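Local atomic coordinates of chitooligosaccharidolytic beta-N-acetylglucosaminidase (PDB entry 3NSM), a protein that hydrolyses terminal beta-linked N-acetylglucosamine units one at a time from the non-reducing ends of chitooligosaccharides, preferring the shorter chains. Residues T196-Y201 against H222-D227; N55-I60 against L174-V179; E318-L323 against N379-K384; Q424-G429 against S447-L452. All coordinates share one frame; numbering follows the deposited sequence.

Interaction 1 (T196-Y201 against H222-D227)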
# COMPACT_ATOMS: atom_id res chain seq x y z
N THR A 196 0.85 14.41 9.50
CA THR A 196 1.21 15.03 8.21
C THR A 196 2.47 15.88 8.33
O THR A 196 2.66 16.86 7.57
CB THR A 196 0.08 15.89 7.60
OG1 THR A 196 -0.14 17.05 8.42
CG2 THR A 196 -1.22 15.10 7.45
N ALA A 197 3.34 15.51 9.27
CA ALA A 197 4.57 16.24 9.50
C ALA A 197 5.81 15.36 9.35
O ALA A 197 6.89 15.85 9.00
CB ALA A 197 4.56 16.91 10.86
N ARG A 198 5.66 14.07 9.63
CA ARG A 198 6.75 13.13 9.39
C ARG A 198 6.90 12.89 7.89
O ARG A 198 7.99 12.56 7.42
CB ARG A 198 6.54 11.83 10.16
CG ARG A 198 7.25 11.79 11.49
CD ARG A 198 6.73 12.85 12.48
NE ARG A 198 7.30 12.62 13.81
CZ ARG A 198 6.73 11.87 14.75
NH1 ARG A 198 5.54 11.31 14.54
NH2 ARG A 198 7.34 11.70 15.92
N ASN A 199 5.79 13.07 7.17
CA ASN A 199 5.76 13.11 5.71
C ASN A 199 4.51 13.87 5.32
O ASN A 199 3.56 13.95 6.10
CB ASN A 199 5.74 11.70 5.11
CG ASN A 199 7.13 11.13 4.89
OD1 ASN A 199 8.00 11.76 4.27
ND2 ASN A 199 7.36 9.92 5.39
N TYR A 200 4.52 14.45 4.12
CA TYR A 200 3.41 15.27 3.67
C TYR A 200 2.32 14.43 3.00
O TYR A 200 2.60 13.44 2.36
CB TYR A 200 3.91 16.36 2.74
CG TYR A 200 2.86 17.31 2.26
CD1 TYR A 200 2.26 17.14 1.02
CD2 TYR A 200 2.45 18.37 3.06
CE1 TYR A 200 1.28 18.02 0.57
CE2 TYR A 200 1.48 19.25 2.62
CZ TYR A 200 0.89 19.07 1.38
OH TYR A 200 -0.07 19.95 0.95
N TYR A 201 1.07 14.86 3.16
CA TYR A 201 -0.07 14.16 2.56
C TYR A 201 -0.83 15.18 1.74
O TYR A 201 -1.17 16.25 2.23
CB TYR A 201 -0.99 13.60 3.66
CG TYR A 201 -0.46 12.36 4.37
CD1 TYR A 201 -1.06 11.12 4.18
CD2 TYR A 201 0.63 12.44 5.24
CE1 TYR A 201 -0.58 9.98 4.83
CE2 TYR A 201 1.12 11.29 5.88
CZ TYR A 201 0.50 10.07 5.68
OH TYR A 201 0.96 8.94 6.32
N HIS A 222 -8.14 13.42 13.49
CA HIS A 222 -7.15 14.06 14.36
C HIS A 222 -5.92 14.40 13.49
O HIS A 222 -5.22 13.52 13.00
CB HIS A 222 -6.86 13.14 15.57
CG HIS A 222 -5.64 13.51 16.37
ND1 HIS A 222 -5.07 14.77 16.37
CD2 HIS A 222 -4.92 12.78 17.25
CE1 HIS A 222 -4.03 14.78 17.18
NE2 HIS A 222 -3.90 13.59 17.72
N TRP A 223 -5.70 15.69 13.27
CA TRP A 223 -4.72 16.15 12.29
C TRP A 223 -3.43 16.53 13.00
O TRP A 223 -3.29 17.64 13.52
CB TRP A 223 -5.27 17.31 11.48
CG TRP A 223 -4.54 17.64 10.20
CD1 TRP A 223 -3.23 17.35 9.88
CD2 TRP A 223 -5.06 18.39 9.09
NE1 TRP A 223 -2.92 17.85 8.64
CE2 TRP A 223 -4.02 18.49 8.14
CE3 TRP A 223 -6.30 18.96 8.81
CZ2 TRP A 223 -4.20 19.15 6.92
CZ3 TRP A 223 -6.48 19.62 7.59
CH2 TRP A 223 -5.43 19.70 6.66
N HIS A 224 -2.51 15.58 13.07
CA HIS A 224 -1.26 15.82 13.74
C HIS A 224 -0.40 16.58 12.72
O HIS A 224 0.32 15.99 11.91
CB HIS A 224 -0.65 14.50 14.18
CG HIS A 224 0.69 14.62 14.82
ND1 HIS A 224 0.87 14.62 16.19
CD2 HIS A 224 1.93 14.73 14.28
CE1 HIS A 224 2.16 14.72 16.46
NE2 HIS A 224 2.83 14.79 15.32
N ILE A 225 -0.55 17.90 12.75
CA ILE A 225 -0.09 18.76 11.65
C ILE A 225 1.35 19.28 11.78
O ILE A 225 1.92 19.79 10.81
CB ILE A 225 -1.11 19.92 11.40
CG1 ILE A 225 -0.92 20.53 10.01
CG2 ILE A 225 -1.05 20.98 12.52
CD1 ILE A 225 -2.14 21.35 9.51
N THR A 226 1.95 19.12 12.94
CA THR A 226 3.32 19.55 13.19
C THR A 226 4.13 18.54 13.95
O THR A 226 3.60 17.75 14.68
CB THR A 226 3.40 20.87 13.97
OG1 THR A 226 2.69 20.75 15.19
CG2 THR A 226 2.85 21.98 13.16
N ASP A 227 5.43 18.60 13.76
CA ASP A 227 6.36 17.76 14.46
C ASP A 227 7.77 18.24 14.19
O ASP A 227 7.95 19.26 13.62
CB ASP A 227 6.19 16.30 14.14
CG ASP A 227 6.39 15.40 15.35
OD1 ASP A 227 7.50 15.30 15.87
OD2 ASP A 227 5.42 14.79 15.74
O HOH W 1 9.54 13.48 16.13

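Interaction 2 (N55-I60 against L174-V179)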
# COMPACT_ATOMS: atom_id res chain seq x y z
N ASN A 55 -36.92 -10.37 4.15
CA ASN A 55 -36.52 -11.51 3.37
C ASN A 55 -36.35 -11.30 1.89
O ASN A 55 -35.87 -12.16 1.25
CB ASN A 55 -37.48 -12.66 3.60
CG ASN A 55 -37.43 -13.16 4.98
OD1 ASN A 55 -38.25 -12.84 5.80
ND2 ASN A 55 -36.45 -13.95 5.27
N PHE A 56 -36.73 -10.17 1.37
CA PHE A 56 -36.84 -10.02 -0.05
C PHE A 56 -36.12 -8.79 -0.60
O PHE A 56 -35.77 -7.92 0.13
CB PHE A 56 -38.29 -9.91 -0.42
CG PHE A 56 -39.11 -11.11 -0.06
CD1 PHE A 56 -39.00 -12.26 -0.79
CD2 PHE A 56 -40.00 -11.07 0.96
CE1 PHE A 56 -39.74 -13.33 -0.48
CE2 PHE A 56 -40.75 -12.16 1.25
CZ PHE A 56 -40.61 -13.29 0.54
N LEU A 57 -35.93 -8.75 -1.90
CA LEU A 57 -35.33 -7.61 -2.58
C LEU A 57 -36.29 -7.11 -3.64
O LEU A 57 -37.14 -7.86 -4.12
CB LEU A 57 -34.02 -8.03 -3.26
CG LEU A 57 -32.84 -8.47 -2.40
CD1 LEU A 57 -31.84 -9.22 -3.24
CD2 LEU A 57 -32.17 -7.28 -1.71
N SER A 58 -36.13 -5.84 -4.02
CA SER A 58 -36.96 -5.26 -5.08
C SER A 58 -36.08 -4.59 -6.12
O SER A 58 -35.08 -3.96 -5.79
CB SER A 58 -37.95 -4.26 -4.50
OG SER A 58 -38.67 -4.82 -3.42
N LYS A 59 -36.47 -4.72 -7.39
CA LYS A 59 -35.73 -4.11 -8.47
C LYS A 59 -36.01 -2.61 -8.52
O LYS A 59 -37.16 -2.17 -8.43
CB LYS A 59 -36.06 -4.77 -9.81
CG LYS A 59 -35.22 -4.26 -10.97
CD LYS A 59 -35.53 -4.99 -12.27
CE LYS A 59 -36.90 -4.62 -12.82
NZ LYS A 59 -37.07 -5.08 -14.22
N ILE A 60 -34.94 -1.84 -8.66
CA ILE A 60 -34.98 -0.39 -8.51
C ILE A 60 -34.47 0.28 -9.78
O ILE A 60 -33.48 -0.17 -10.36
CB ILE A 60 -34.09 0.04 -7.31
CG1 ILE A 60 -34.65 -0.49 -5.99
CG2 ILE A 60 -33.85 1.55 -7.28
CD1 ILE A 60 -36.15 -0.29 -5.79
N LEU A 174 -30.82 -3.82 -7.14
CA LEU A 174 -31.82 -4.27 -6.18
C LEU A 174 -31.70 -3.52 -4.86
O LEU A 174 -30.71 -2.82 -4.61
CB LEU A 174 -31.71 -5.78 -5.95
CG LEU A 174 -31.65 -6.72 -7.17
CD1 LEU A 174 -31.39 -8.13 -6.71
CD2 LEU A 174 -32.91 -6.64 -8.02
N MET A 175 -32.73 -3.67 -4.03
CA MET A 175 -32.79 -3.00 -2.74
C MET A 175 -33.62 -3.85 -1.79
O MET A 175 -34.62 -4.43 -2.19
CB MET A 175 -33.44 -1.63 -2.89
CG MET A 175 -33.27 -0.72 -1.69
SD MET A 175 -34.57 0.52 -1.55
CE MET A 175 -34.46 1.35 -3.11
N VAL A 176 -33.20 -3.91 -0.53
CA VAL A 176 -33.93 -4.63 0.51
C VAL A 176 -35.34 -4.04 0.68
O VAL A 176 -35.50 -2.83 0.82
CB VAL A 176 -33.18 -4.59 1.84
CG1 VAL A 176 -33.83 -5.52 2.84
CG2 VAL A 176 -31.73 -4.99 1.63
N ARG A 177 -36.35 -4.92 0.66
CA ARG A 177 -37.75 -4.49 0.52
C ARG A 177 -38.36 -3.98 1.82
O ARG A 177 -39.03 -2.95 1.83
CB ARG A 177 -38.61 -5.62 -0.05
CG ARG A 177 -39.96 -5.15 -0.61
CD ARG A 177 -40.80 -6.30 -1.14
NE ARG A 177 -41.37 -7.09 -0.05
CZ ARG A 177 -42.03 -8.24 -0.21
NH1 ARG A 177 -42.21 -8.75 -1.42
NH2 ARG A 177 -42.51 -8.88 0.85
N ASP A 178 -38.13 -4.70 2.91
CA ASP A 178 -38.75 -4.38 4.18
C ASP A 178 -37.69 -4.23 5.25
O ASP A 178 -37.15 -5.23 5.73
CB ASP A 178 -39.77 -5.46 4.56
CG ASP A 178 -40.76 -5.75 3.45
OD1 ASP A 178 -41.48 -4.81 3.03
OD2 ASP A 178 -40.82 -6.92 2.98
N VAL A 179 -37.39 -2.99 5.60
CA VAL A 179 -36.33 -2.69 6.57
C VAL A 179 -36.86 -1.94 7.78
O VAL A 179 -37.61 -0.97 7.64
CB VAL A 179 -35.17 -1.86 5.92
CG1 VAL A 179 -34.06 -1.60 6.93
CG2 VAL A 179 -34.61 -2.57 4.71
O HOH W 2 -39.32 -9.12 3.54
O HOH W 3 -36.85 -7.15 2.75

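Interaction 3 (E318-L323 against N379-K384)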
# COMPACT_ATOMS: atom_id res chain seq x y z
N GLU A 318 8.82 34.90 25.19
CA GLU A 318 8.41 35.11 23.80
C GLU A 318 7.74 33.87 23.21
O GLU A 318 6.83 33.98 22.39
CB GLU A 318 9.60 35.54 22.93
CG GLU A 318 9.20 36.09 21.56
CD GLU A 318 10.39 36.35 20.64
OE1 GLU A 318 10.18 37.03 19.61
OE2 GLU A 318 11.52 35.88 20.93
N LEU A 319 8.20 32.69 23.64
CA LEU A 319 7.61 31.40 23.25
C LEU A 319 6.08 31.43 23.27
O LEU A 319 5.43 30.98 22.33
CB LEU A 319 8.09 30.29 24.20
CG LEU A 319 8.20 28.81 23.80
CD1 LEU A 319 7.49 27.99 24.85
CD2 LEU A 319 7.66 28.48 22.41
N TYR A 320 5.51 31.98 24.34
CA TYR A 320 4.07 31.94 24.56
C TYR A 320 3.34 32.95 23.69
O TYR A 320 2.14 32.82 23.45
CB TYR A 320 3.75 32.05 26.07
CG TYR A 320 4.56 31.04 26.87
CD1 TYR A 320 4.15 29.70 26.96
CD2 TYR A 320 5.75 31.40 27.50
CE1 TYR A 320 4.91 28.76 27.66
CE2 TYR A 320 6.52 30.46 28.21
CZ TYR A 320 6.08 29.15 28.29
OH TYR A 320 6.82 28.22 28.98
N GLN A 321 4.07 33.94 23.18
CA GLN A 321 3.54 34.84 22.15
C GLN A 321 3.44 34.11 20.81
O GLN A 321 2.48 34.28 20.07
CB GLN A 321 4.40 36.11 22.00
CG GLN A 321 4.37 37.06 23.21
CD GLN A 321 5.70 37.81 23.41
OE1 GLN A 321 6.33 38.27 22.46
NE2 GLN A 321 6.12 37.93 24.67
N TYR A 322 4.45 33.28 20.51
CA TYR A 322 4.42 32.42 19.33
C TYR A 322 3.27 31.41 19.38
O TYR A 322 2.47 31.32 18.43
CB TYR A 322 5.73 31.66 19.17
CG TYR A 322 6.77 32.33 18.30
CD1 TYR A 322 7.03 31.85 17.01
CD2 TYR A 322 7.50 33.42 18.76
CE1 TYR A 322 8.00 32.44 16.20
CE2 TYR A 322 8.47 34.02 17.95
CZ TYR A 322 8.71 33.52 16.68
OH TYR A 322 9.66 34.11 15.89
N LEU A 323 3.18 30.68 20.49
CA LEU A 323 2.11 29.70 20.69
C LEU A 323 0.73 30.32 20.58
O LEU A 323 -0.14 29.78 19.90
CB LEU A 323 2.28 28.97 22.04
CG LEU A 323 3.52 28.10 22.23
CD1 LEU A 323 3.48 27.40 23.58
CD2 LEU A 323 3.68 27.09 21.11
N ASN A 379 5.22 21.11 33.62
CA ASN A 379 3.96 21.62 34.14
C ASN A 379 3.87 23.14 34.01
O ASN A 379 2.81 23.68 33.66
CB ASN A 379 3.76 21.20 35.60
CG ASN A 379 2.43 21.68 36.15
OD1 ASN A 379 1.41 21.66 35.45
ND2 ASN A 379 2.42 22.10 37.42
N TYR A 380 4.98 23.82 34.29
CA TYR A 380 5.06 25.26 34.11
C TYR A 380 4.73 25.63 32.66
O TYR A 380 3.94 26.54 32.41
CB TYR A 380 6.43 25.80 34.53
CG TYR A 380 6.66 27.26 34.19
CD1 TYR A 380 6.17 28.28 35.02
CD2 TYR A 380 7.36 27.63 33.04
CE1 TYR A 380 6.37 29.62 34.70
CE2 TYR A 380 7.57 28.97 32.72
CZ TYR A 380 7.07 29.95 33.55
OH TYR A 380 7.28 31.28 33.23
N PHE A 381 5.32 24.89 31.71
CA PHE A 381 5.04 25.08 30.28
C PHE A 381 3.57 24.86 29.93
O PHE A 381 2.93 25.73 29.34
CB PHE A 381 5.91 24.18 29.39
CG PHE A 381 5.45 24.15 27.96
CD1 PHE A 381 4.62 23.12 27.50
CD2 PHE A 381 5.79 25.18 27.08
CE1 PHE A 381 4.17 23.11 26.19
CE2 PHE A 381 5.33 25.17 25.78
CZ PHE A 381 4.52 24.14 25.32
N GLN A 382 3.05 23.69 30.29
CA GLN A 382 1.70 23.28 29.91
C GLN A 382 0.65 24.25 30.42
O GLN A 382 -0.30 24.58 29.72
CB GLN A 382 1.40 21.84 30.36
CG GLN A 382 0.04 21.28 29.90
CD GLN A 382 -0.21 21.43 28.40
OE1 GLN A 382 0.68 21.18 27.57
NE2 GLN A 382 -1.43 21.84 28.04
N GLN A 383 0.86 24.73 31.65
CA GLN A 383 -0.04 25.72 32.25
C GLN A 383 -0.09 27.01 31.43
O GLN A 383 -1.16 27.54 31.13
CB GLN A 383 0.35 25.98 33.71
CG GLN A 383 -0.12 24.89 34.68
CD GLN A 383 -1.61 24.64 34.56
OE1 GLN A 383 -2.42 25.52 34.86
NE2 GLN A 383 -1.99 23.44 34.11
N LYS A 384 1.08 27.51 31.06
CA LYS A 384 1.16 28.72 30.24
C LYS A 384 0.61 28.49 28.83
O LYS A 384 -0.17 29.30 28.32
CB LYS A 384 2.58 29.27 30.22
CG LYS A 384 2.89 30.19 31.39
CD LYS A 384 4.34 30.65 31.37
CE LYS A 384 4.44 32.12 31.78
NZ LYS A 384 4.09 33.03 30.64

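Interaction 4 (Q424-G429 against S447-L452)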
# COMPACT_ATOMS: atom_id res chain seq x y z
N GLN A 424 -5.19 10.69 25.95
CA GLN A 424 -5.11 9.71 24.88
C GLN A 424 -4.11 8.62 25.27
O GLN A 424 -2.97 8.92 25.64
CB GLN A 424 -4.74 10.34 23.54
CG GLN A 424 -4.94 9.38 22.36
CD GLN A 424 -4.89 10.05 20.97
OE1 GLN A 424 -4.97 9.37 19.96
NE2 GLN A 424 -4.78 11.37 20.93
N VAL A 425 -4.54 7.37 25.17
CA VAL A 425 -3.77 6.25 25.71
C VAL A 425 -3.08 5.45 24.62
O VAL A 425 -3.74 4.91 23.74
CB VAL A 425 -4.66 5.30 26.53
CG1 VAL A 425 -3.81 4.23 27.20
CG2 VAL A 425 -5.45 6.08 27.57
N TRP A 426 -1.75 5.34 24.69
CA TRP A 426 -1.00 4.51 23.75
C TRP A 426 -0.56 3.19 24.37
O TRP A 426 -0.24 2.25 23.64
CB TRP A 426 0.21 5.26 23.17
CG TRP A 426 1.27 5.65 24.17
CD1 TRP A 426 1.46 6.88 24.72
CD2 TRP A 426 2.30 4.80 24.72
NE1 TRP A 426 2.52 6.85 25.59
CE2 TRP A 426 3.06 5.59 25.61
CE3 TRP A 426 2.64 3.45 24.56
CZ2 TRP A 426 4.14 5.08 26.34
CZ3 TRP A 426 3.73 2.93 25.28
CH2 TRP A 426 4.46 3.75 26.16
N THR A 427 -0.55 3.11 25.70
CA THR A 427 -0.16 1.88 26.41
C THR A 427 -1.11 0.73 26.08
O THR A 427 -2.22 0.96 25.60
CB THR A 427 -0.13 2.09 27.94
OG1 THR A 427 -1.44 2.41 28.42
CG2 THR A 427 0.83 3.20 28.34
N THR A 428 -0.69 -0.50 26.35
CA THR A 428 -1.53 -1.68 26.12
C THR A 428 -2.74 -1.64 27.05
O THR A 428 -2.69 -1.02 28.11
CB THR A 428 -0.77 -3.00 26.34
OG1 THR A 428 -0.44 -3.14 27.73
CG2 THR A 428 0.50 -3.05 25.51
N GLY A 429 -3.82 -2.31 26.65
CA GLY A 429 -5.06 -2.35 27.42
C GLY A 429 -4.96 -2.94 28.82
O GLY A 429 -5.85 -2.75 29.65
N SER A 447 -5.87 4.35 22.02
CA SER A 447 -5.00 4.16 20.88
C SER A 447 -3.90 3.20 21.24
O SER A 447 -2.77 3.44 20.94
CB SER A 447 -4.41 5.48 20.44
OG SER A 447 -5.37 6.34 19.93
N ASN A 448 -4.25 2.09 21.88
CA ASN A 448 -3.24 1.19 22.41
C ASN A 448 -2.36 0.72 21.29
O ASN A 448 -2.83 0.28 20.30
CB ASN A 448 -3.92 -0.03 22.98
CG ASN A 448 -5.23 0.28 23.54
OD1 ASN A 448 -6.21 0.13 22.90
ND2 ASN A 448 -5.25 0.71 24.76
N TYR A 449 -1.07 0.82 21.49
CA TYR A 449 -0.10 0.61 20.41
C TYR A 449 -0.03 -0.84 19.92
O TYR A 449 0.47 -1.11 18.82
CB TYR A 449 1.29 1.12 20.81
CG TYR A 449 2.08 0.17 21.68
CD1 TYR A 449 1.90 0.16 23.06
CD2 TYR A 449 3.00 -0.71 21.13
CE1 TYR A 449 2.62 -0.71 23.87
CE2 TYR A 449 3.73 -1.58 21.93
CZ TYR A 449 3.53 -1.58 23.30
OH TYR A 449 4.25 -2.45 24.09
N ASP A 450 -0.53 -1.77 20.73
CA ASP A 450 -0.49 -3.18 20.34
C ASP A 450 -1.65 -3.54 19.42
O ASP A 450 -1.63 -4.58 18.77
CB ASP A 450 -0.42 -4.12 21.57
CG ASP A 450 -1.62 -3.98 22.50
OD1 ASP A 450 -2.17 -2.86 22.64
OD2 ASP A 450 -2.00 -5.00 23.12
N ALA A 451 -2.65 -2.66 19.34
CA ALA A 451 -3.81 -2.92 18.48
C ALA A 451 -4.18 -1.77 17.53
O ALA A 451 -4.92 -1.99 16.56
CB ALA A 451 -5.01 -3.31 19.33
N LEU A 452 -3.68 -0.56 17.80
CA LEU A 452 -4.14 0.63 17.06
C LEU A 452 -3.05 1.52 16.44
O LEU A 452 -3.35 2.61 15.95
CB LEU A 452 -5.09 1.45 17.93
CG LEU A 452 -6.44 0.78 18.21
CD1 LEU A 452 -7.20 1.53 19.28
CD2 LEU A 452 -7.27 0.70 16.92
O HOH W 4 -4.53 -3.23 23.78

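Interaction 1 (T196-Y201 against H222-D227)
Arg198 lies flat against Asp227. The guanidinium and carboxylate planes are only 20° apart and stacked; the Asp227 carboxylate lies over one guanidinium face, its CG 3.3 Å from Arg198 NE. Arg198 NE is 3.4 Å from Asp227 OD1, but no N-H points at that oxygen, so this salt bridge rests on charge alone. Water 1 sits in the guanidinium plane, takes a bond from Arg198 NH2 and gives one to Asp227 OD1. The stronger partner of the arginine is Asp195, which binds NH1. The bend of the Arg198 chain at chi2 (63°) brings its end over the acid.

The methyl of Ala197 packs on the backbone ahead of Asp227, with CB 3.5 Å from Asp227 N. At the other end, Trp223 NE1 donates to Thr196 OG1 over 2.9 Å, and the hydroxyl lies in the indole plane. Thr196 N also bonds His224 O at 2.9 Å, a nearly straight link.

Asp227 is assigned to the charge relay system and also touches His281 of that system. Arg198 approaches Glu306, which is essential for binding chitooligosaccharides. The contact thus joins the loop after strand 189-195 to the end of strand 220-224 and the loop beyond it, at the active-site end of the TIM barrel.

Interaction 2 (N55-I60 against L174-V179)
Leu57 and Leu174 meet at the apolar centre, their side chains crossing at about a right angle with the two CD1 methyls 3.7 Å apart. The other methyl of Leu57, CD2, reaches CG2 of Val176. CD2 of Leu174 rests on CA and CB of Lys59. Met175 and Ile60 form a second apolar pair. The bend of Met175 at chi3 (-57°) turns its methyl CE onto Ile60 CG1, a tight 3.4 Å approach.

Between these groups run the backbone bonds of an antiparallel pairing. Ser58 and Met175 are the hydrogen-bonded pair: Ser58 N gives to Met175 O at 2.8 Å, and Met175 N gives to Ser58 O at 3.0 Å. Leu57 with Val176 and Lys59 with Leu174 are the non-hydrogen-bonded pairs beside it.

The polar edge begins at Arg177, whose N bonds Phe56 O at 3.1 Å. Its side chain runs beside Phe56 in the same direction. Phe56 CD2 lies over one guanidinium face, 3.3 Å from NH2, with the ring tilted 34° to that plane. Asp178 OD2 holds the guanidinium from its edge by a salt bridge with NE. Water 3 links Phe56 O to Asp178 N, and water 2 links Asn55 N to Asp178 OD2.

Strands 57-69 and 172-183 belong to the mixed sheet of the N-terminal part. Helix 30-37 packs on Leu57 and Val176, Val165 of strand 164-167 touches both leucines, and Val107 of strand 105-113 touches Ile60 and Met175.

Interaction 3 (E318-L323 against N379-K384)
Tyr320 and Lys384 form the main contact between helices 318-333 and 373-393, two helices of the TIM-barrel catalytic domain. The two short segments run at 42° to each other, their axes 11.2 Å apart, so large side chains bridge the gap. Lys384 crosses the Tyr320 ring at about a right angle. Its CB makes a CH-pi contact over the ring face, 3.9 Å from the centroid, and CD lies above the same face. Bends at chi3 and chi4 (140° and -80°) curl the chain over the ring. NZ makes an off-centre cation-pi contact, 4.4 Å from the centroid.

Phe381 completes the first shell. Its CD2 is 3.7 Å from Tyr320 CE1. Its CE2 corner receives two leucine methyls, Leu319 CD1 at 3.7 Å and Leu323 CD1 at 3.6 Å. The Leu319 methyl lies in the plane of the phenyl ring and also sits against the Tyr320 face opposite Lys384, so the tyrosine ring is clasped from both faces.

Further out, Leu312 of strand 311-312 touches Leu319 and Phe381, and Phe276 of strand 271-278 touches Leu323. Both polar ends have anchors outside the pair: Lys384 NZ forms a salt bridge with Asp317 OD1, and Tyr320 OH is hydrogen-bonded to Pro314 O.

Interaction 4 (Q424-G429 against S447-L452)
Gln424 opens the contact at the end of strand 421-425, its extended side chain reaching alongside Ser447. The serine hydroxyl is hydrogen-bonded to Glu498 O. Val425 O then takes a bond from Ser447 N at 2.8 Å.

At Trp426 the chain leaves the strand. Its carbonyl oxygen accepts from Tyr449 N over 2.7 Å and lies at the edge of the Tyr449 ring, in its plane. The indole meets the same tyrosine: Trp426 CE3 is 3.7 Å from Tyr449 CD1, which lies at the indole edge. The six-membered ring and the phenol are inclined at 57°. Trp426 NE1 is held by Thr403 O. The two segments carry the chain out of adjacent strands of the TIM barrel, 421-425 and 443-446. Tyr449 also meets the ring of Trp468, which is essential for binding chitooligosaccharides; this probably places the pair at the border of the substrate site.

Thr427 O receives Asn448 ND2 at 3.2 Å, with the oxygen in the plane of the Asn448 side-chain amide, while Asn448 OD1 is bound by Asn481. Thr428 lies side by side with Tyr449. With CG2 anti to its carbonyl carbon, this methyl rests 3.6 Å from Tyr449 CE1 and also packs on the carboxylate carbon of Asp450. Gly429 N gives a bond to water 4, which donates in turn to Asp450 OD1 at 2.6 Å.

Interactions 1, 3 and 4 all lie in the catalytic TIM barrel. Interaction 2 belongs to the separate mixed sheet, its centre about 44 Å from that of interaction 1. Interactions 1 and 4 extend from strands of the same barrel and touch through His222 and Gln424. Interaction 1 holds Asp227, assigned to the charge relay system; interaction 4 probably lies at the edge of the substrate site. Both use polar bonds, but interaction 1 is fully buried and adds a stacked ion pair, whereas interaction 4 is partly buried and relies on backbone carbonyls. Interaction 3 is also buried, yet joins two barrel helices by aromatic and apolar packing without a direct hydrogen bond. Interaction 2 is partly buried, with regular strand pairing and an exposed edge.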